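PDB 3DC7: putative uncharacterized protein lp_3323 from Lactobacillus plantarum, which is of unknown function but belongs to the GDSL-like lipase/acylhydrolase family of SGNH hydrolases, so it probably hydrolyses ester bonds. Local coordinates for residues V19-A33 and W50-S63. Numbering follows the deposited sequence.
Sequences VSFKRPAWLGDSITA and WDVERSDNLGISGS
W50 lies against the backbone of S20, whose CA sits over the indole's five-membered ring, 3.7 Å from its centroid, in a CH-pi contact. F21 turns its edge to the six-membered ring of W50 in a T-shaped stack, planes 77° apart; F21 CD2 lies 3.6 Å from W50 CH2. W26 completes the aromatic cluster: its six-membered ring runs nearly parallel to that of W50 but is slid aside, so W26 CZ2 meets W50 CZ3 at 3.7 Å with little overlap. P24 CB closes on the indole edge, and L220 of helix 206-223 packs on W50, whose NE1 hydrogen-bonds to Q217 OE1. Replacing W50 by an alanine would probably leave the edge of F21 without an aromatic face, strip S20 CA of its CH-pi partner and open a gap beside W26 and P24. From here strands 24-28 and 56-59 run parallel as neighbours in the sheet, W26 giving its N to D56 O (2.9 Å) and taking L58 N on its own O. With OG anti to the backbone N (chi1 -172°), S55 accepts W26 NE1 at 3.0 Å. The solvent side is looser and charged. R23 NH1 reaches E53 OE1 from above the carboxylate plane (3.0 Å) and R23 NE hydrogen-bonds to D82 O, while R23 CD rests over the R54 guanidinium. R54 NE meets the syn lone pair of D56 OD1 almost straight, at 2.6 Å and 166°, and its NH2 pairs with D82; a water lies among R23 O, D56 OD1 and, weakly, R54 NH2. The strands thus form one beta-alpha-beta unit with helix 42-50, the aromatic cluster packed at one end, while the acidic partners on the outer side probably offset the charges of two adjacent arginines.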
# COMPACT_ATOMS: atom_id res chain seq x y z
N VAL A 19 4.82 19.12 -1.14
CA VAL A 19 5.42 18.89 0.17
C VAL A 19 6.88 19.33 0.16
O VAL A 19 7.66 18.90 -0.70
CB VAL A 19 5.27 17.42 0.63
CG1 VAL A 19 5.81 17.23 2.03
CG2 VAL A 19 3.81 17.03 0.63
N SER A 20 7.22 20.23 1.09
CA SER A 20 8.61 20.63 1.34
C SER A 20 8.82 20.86 2.83
O SER A 20 7.86 21.07 3.57
CB SER A 20 8.98 21.90 0.54
OG SER A 20 8.18 23.00 0.92
N PHE A 21 10.08 20.79 3.27
CA PHE A 21 10.44 21.03 4.67
C PHE A 21 11.67 21.94 4.74
O PHE A 21 12.47 21.98 3.80
CB PHE A 21 10.75 19.71 5.39
CG PHE A 21 9.65 18.70 5.30
CD1 PHE A 21 8.57 18.76 6.18
CD2 PHE A 21 9.69 17.70 4.33
CE1 PHE A 21 7.55 17.83 6.09
CE2 PHE A 21 8.68 16.77 4.24
CZ PHE A 21 7.60 16.83 5.12
N LYS A 22 11.82 22.66 5.85
CA LYS A 22 12.92 23.63 5.97
C LYS A 22 14.14 23.07 6.69
O LYS A 22 15.25 23.52 6.45
CB LYS A 22 12.44 24.90 6.68
CG LYS A 22 11.21 25.56 6.03
CD LYS A 22 10.60 26.71 6.87
CE LYS A 22 10.16 26.28 8.29
NZ LYS A 22 9.37 25.01 8.36
N ARG A 23 13.94 22.09 7.57
CA ARG A 23 15.00 21.53 8.41
C ARG A 23 14.96 20.00 8.45
O ARG A 23 14.79 19.41 9.53
CB ARG A 23 14.92 22.10 9.83
CG ARG A 23 15.36 23.56 9.95
CD ARG A 23 15.09 24.16 11.34
NE ARG A 23 13.77 23.81 11.89
CZ ARG A 23 12.64 24.43 11.60
NH1 ARG A 23 12.62 25.46 10.75
NH2 ARG A 23 11.50 24.02 12.15
N PRO A 24 15.12 19.35 7.27
CA PRO A 24 15.07 17.88 7.26
C PRO A 24 16.30 17.27 7.91
O PRO A 24 17.38 17.87 7.90
CB PRO A 24 15.06 17.55 5.77
CG PRO A 24 15.76 18.71 5.12
CD PRO A 24 15.36 19.91 5.93
N ALA A 25 16.14 16.07 8.46
CA ALA A 25 17.26 15.31 8.98
C ALA A 25 17.24 13.93 8.32
O ALA A 25 16.21 13.26 8.29
CB ALA A 25 17.17 15.19 10.48
N TRP A 26 18.39 13.51 7.81
CA TRP A 26 18.50 12.30 7.01
C TRP A 26 19.39 11.28 7.71
O TRP A 26 20.60 11.45 7.77
CB TRP A 26 19.08 12.66 5.64
CG TRP A 26 18.33 13.79 4.95
CD1 TRP A 26 18.66 15.12 4.98
CD2 TRP A 26 17.15 13.69 4.14
NE1 TRP A 26 17.76 15.85 4.23
CE2 TRP A 26 16.82 14.99 3.70
CE3 TRP A 26 16.34 12.61 3.74
CZ2 TRP A 26 15.71 15.26 2.89
CZ3 TRP A 26 15.23 12.88 2.92
CH2 TRP A 26 14.93 14.19 2.51
N LEU A 27 18.77 10.25 8.27
CA LEU A 27 19.50 9.20 8.98
C LEU A 27 19.64 7.98 8.10
O LEU A 27 18.65 7.42 7.65
CB LEU A 27 18.79 8.86 10.29
CG LEU A 27 19.36 7.77 11.21
CD1 LEU A 27 20.72 8.17 11.78
CD2 LEU A 27 18.37 7.42 12.33
N GLY A 28 20.88 7.55 7.84
CA GLY A 28 21.10 6.39 6.97
C GLY A 28 22.51 5.86 6.86
O GLY A 28 23.34 6.07 7.73
N ASP A 29 22.77 5.16 5.76
CA ASP A 29 24.05 4.54 5.50
C ASP A 29 24.79 5.30 4.39
O ASP A 29 24.69 6.52 4.32
CB ASP A 29 23.89 3.03 5.21
CG ASP A 29 22.72 2.73 4.25
OD1 ASP A 29 22.65 3.35 3.15
OD2 ASP A 29 21.89 1.85 4.58
N SER A 30 25.53 4.59 3.54
CA SER A 30 26.34 5.24 2.50
C SER A 30 25.53 5.92 1.38
O SER A 30 26.02 6.85 0.72
CB SER A 30 27.27 4.23 1.86
OG SER A 30 28.05 4.88 0.87
N ILE A 31 24.31 5.43 1.15
CA ILE A 31 23.40 5.99 0.16
C ILE A 31 22.96 7.40 0.59
O ILE A 31 22.68 8.25 -0.24
CB ILE A 31 22.21 5.03 -0.07
CG1 ILE A 31 22.74 3.62 -0.43
CG2 ILE A 31 21.26 5.56 -1.15
CD1 ILE A 31 21.69 2.50 -0.46
N THR A 32 22.92 7.64 1.90
CA THR A 32 22.66 8.95 2.49
C THR A 32 23.96 9.73 2.81
O THR A 32 24.00 10.94 2.68
CB THR A 32 21.81 8.79 3.78
OG1 THR A 32 20.59 8.12 3.46
CG2 THR A 32 21.47 10.13 4.41
N ALA A 33 25.03 9.03 3.21
CA ALA A 33 26.28 9.69 3.65
C ALA A 33 26.93 10.55 2.58
O ALA A 33 26.96 10.17 1.40
CB ALA A 33 27.27 8.66 4.15
N TRP A 50 13.56 22.15 -2.16
CA TRP A 50 12.80 22.63 -1.02
C TRP A 50 13.28 23.99 -0.51
O TRP A 50 12.60 24.61 0.31
CB TRP A 50 12.85 21.62 0.13
CG TRP A 50 12.18 20.31 -0.14
CD1 TRP A 50 11.34 20.00 -1.18
CD2 TRP A 50 12.25 19.13 0.68
NE1 TRP A 50 10.91 18.70 -1.06
CE2 TRP A 50 11.45 18.15 0.07
CE3 TRP A 50 12.93 18.82 1.86
CZ2 TRP A 50 11.32 16.86 0.60
CZ3 TRP A 50 12.80 17.55 2.39
CH2 TRP A 50 12.00 16.58 1.75
N ASP A 51 14.44 24.43 -0.99
CA ASP A 51 15.14 25.61 -0.48
C ASP A 51 15.20 25.57 1.04
O ASP A 51 14.64 26.43 1.74
CB ASP A 51 14.53 26.93 -0.99
CG ASP A 51 15.44 28.14 -0.72
OD1 ASP A 51 16.58 28.20 -1.25
OD2 ASP A 51 14.99 29.04 0.03
N VAL A 52 15.88 24.55 1.54
CA VAL A 52 15.95 24.30 2.97
C VAL A 52 16.78 25.37 3.68
O VAL A 52 17.70 25.95 3.10
CB VAL A 52 16.51 22.87 3.29
CG1 VAL A 52 15.60 21.81 2.70
CG2 VAL A 52 17.94 22.70 2.76
N GLU A 53 16.39 25.62 4.91
CA GLU A 53 17.12 26.45 5.84
C GLU A 53 18.40 25.70 6.22
O GLU A 53 19.49 26.27 6.24
CB GLU A 53 16.20 26.76 7.03
CG GLU A 53 16.84 27.19 8.34
CD GLU A 53 15.80 27.32 9.48
OE1 GLU A 53 14.58 27.16 9.21
OE2 GLU A 53 16.23 27.58 10.63
N ARG A 54 18.27 24.40 6.50
CA ARG A 54 19.43 23.52 6.64
C ARG A 54 19.06 22.05 6.43
O ARG A 54 17.91 21.67 6.60
CB ARG A 54 20.13 23.71 7.99
CG ARG A 54 19.31 23.29 9.19
CD ARG A 54 20.19 22.85 10.35
NE ARG A 54 19.42 22.04 11.29
CZ ARG A 54 18.65 22.53 12.25
NH1 ARG A 54 18.54 23.84 12.44
NH2 ARG A 54 17.98 21.69 13.03
N SER A 55 20.04 21.24 6.05
CA SER A 55 19.82 19.83 5.75
C SER A 55 20.87 19.02 6.48
O SER A 55 22.04 19.01 6.09
CB SER A 55 19.89 19.58 4.23
OG SER A 55 19.51 18.25 3.89
N ASP A 56 20.46 18.35 7.56
CA ASP A 56 21.37 17.57 8.40
C ASP A 56 21.57 16.14 7.90
O ASP A 56 20.63 15.34 7.84
CB ASP A 56 20.90 17.58 9.85
CG ASP A 56 20.92 18.98 10.45
OD1 ASP A 56 19.82 19.51 10.74
OD2 ASP A 56 22.01 19.57 10.60
N ASN A 57 22.81 15.84 7.56
CA ASN A 57 23.19 14.55 7.00
C ASN A 57 23.75 13.66 8.10
O ASN A 57 24.86 13.90 8.59
CB ASN A 57 24.21 14.77 5.89
CG ASN A 57 24.51 13.50 5.11
OD1 ASN A 57 24.48 12.39 5.64
ND2 ASN A 57 24.85 13.66 3.83
N LEU A 58 22.98 12.63 8.48
CA LEU A 58 23.42 11.66 9.48
C LEU A 58 23.66 10.28 8.86
O LEU A 58 23.29 9.25 9.44
CB LEU A 58 22.41 11.58 10.62
CG LEU A 58 22.23 12.93 11.31
CD1 LEU A 58 20.84 13.07 11.89
CD2 LEU A 58 23.31 13.11 12.37
N GLY A 59 24.26 10.26 7.68
CA GLY A 59 24.58 9.02 7.00
C GLY A 59 26.00 8.62 7.35
O GLY A 59 26.88 9.47 7.47
N ILE A 60 26.21 7.32 7.55
CA ILE A 60 27.54 6.77 7.82
C ILE A 60 27.64 5.54 6.95
O ILE A 60 26.79 4.65 7.03
CB ILE A 60 27.71 6.39 9.30
CG1 ILE A 60 27.63 7.63 10.19
CG2 ILE A 60 29.04 5.65 9.53
CD1 ILE A 60 28.00 7.38 11.66
N SER A 61 28.67 5.50 6.10
CA SER A 61 28.98 4.36 5.27
C SER A 61 29.00 3.07 6.09
O SER A 61 29.65 3.00 7.13
CB SER A 61 30.35 4.56 4.62
OG SER A 61 30.87 3.33 4.11
N GLY A 62 28.25 2.08 5.62
CA GLY A 62 28.30 0.75 6.21
C GLY A 62 27.40 0.52 7.41
O GLY A 62 27.33 -0.61 7.90
N SER A 63 26.71 1.56 7.85
CA SER A 63 25.92 1.53 9.08
C SER A 63 24.67 0.62 9.01
O SER A 63 23.95 0.61 8.02
CB SER A 63 25.54 2.97 9.50
OG SER A 63 24.54 2.98 10.51
O HOH W 1 17.31 19.29 10.96
O HOH W 2 21.59 -0.27 6.28
O HOH W 3 26.66 1.53 3.14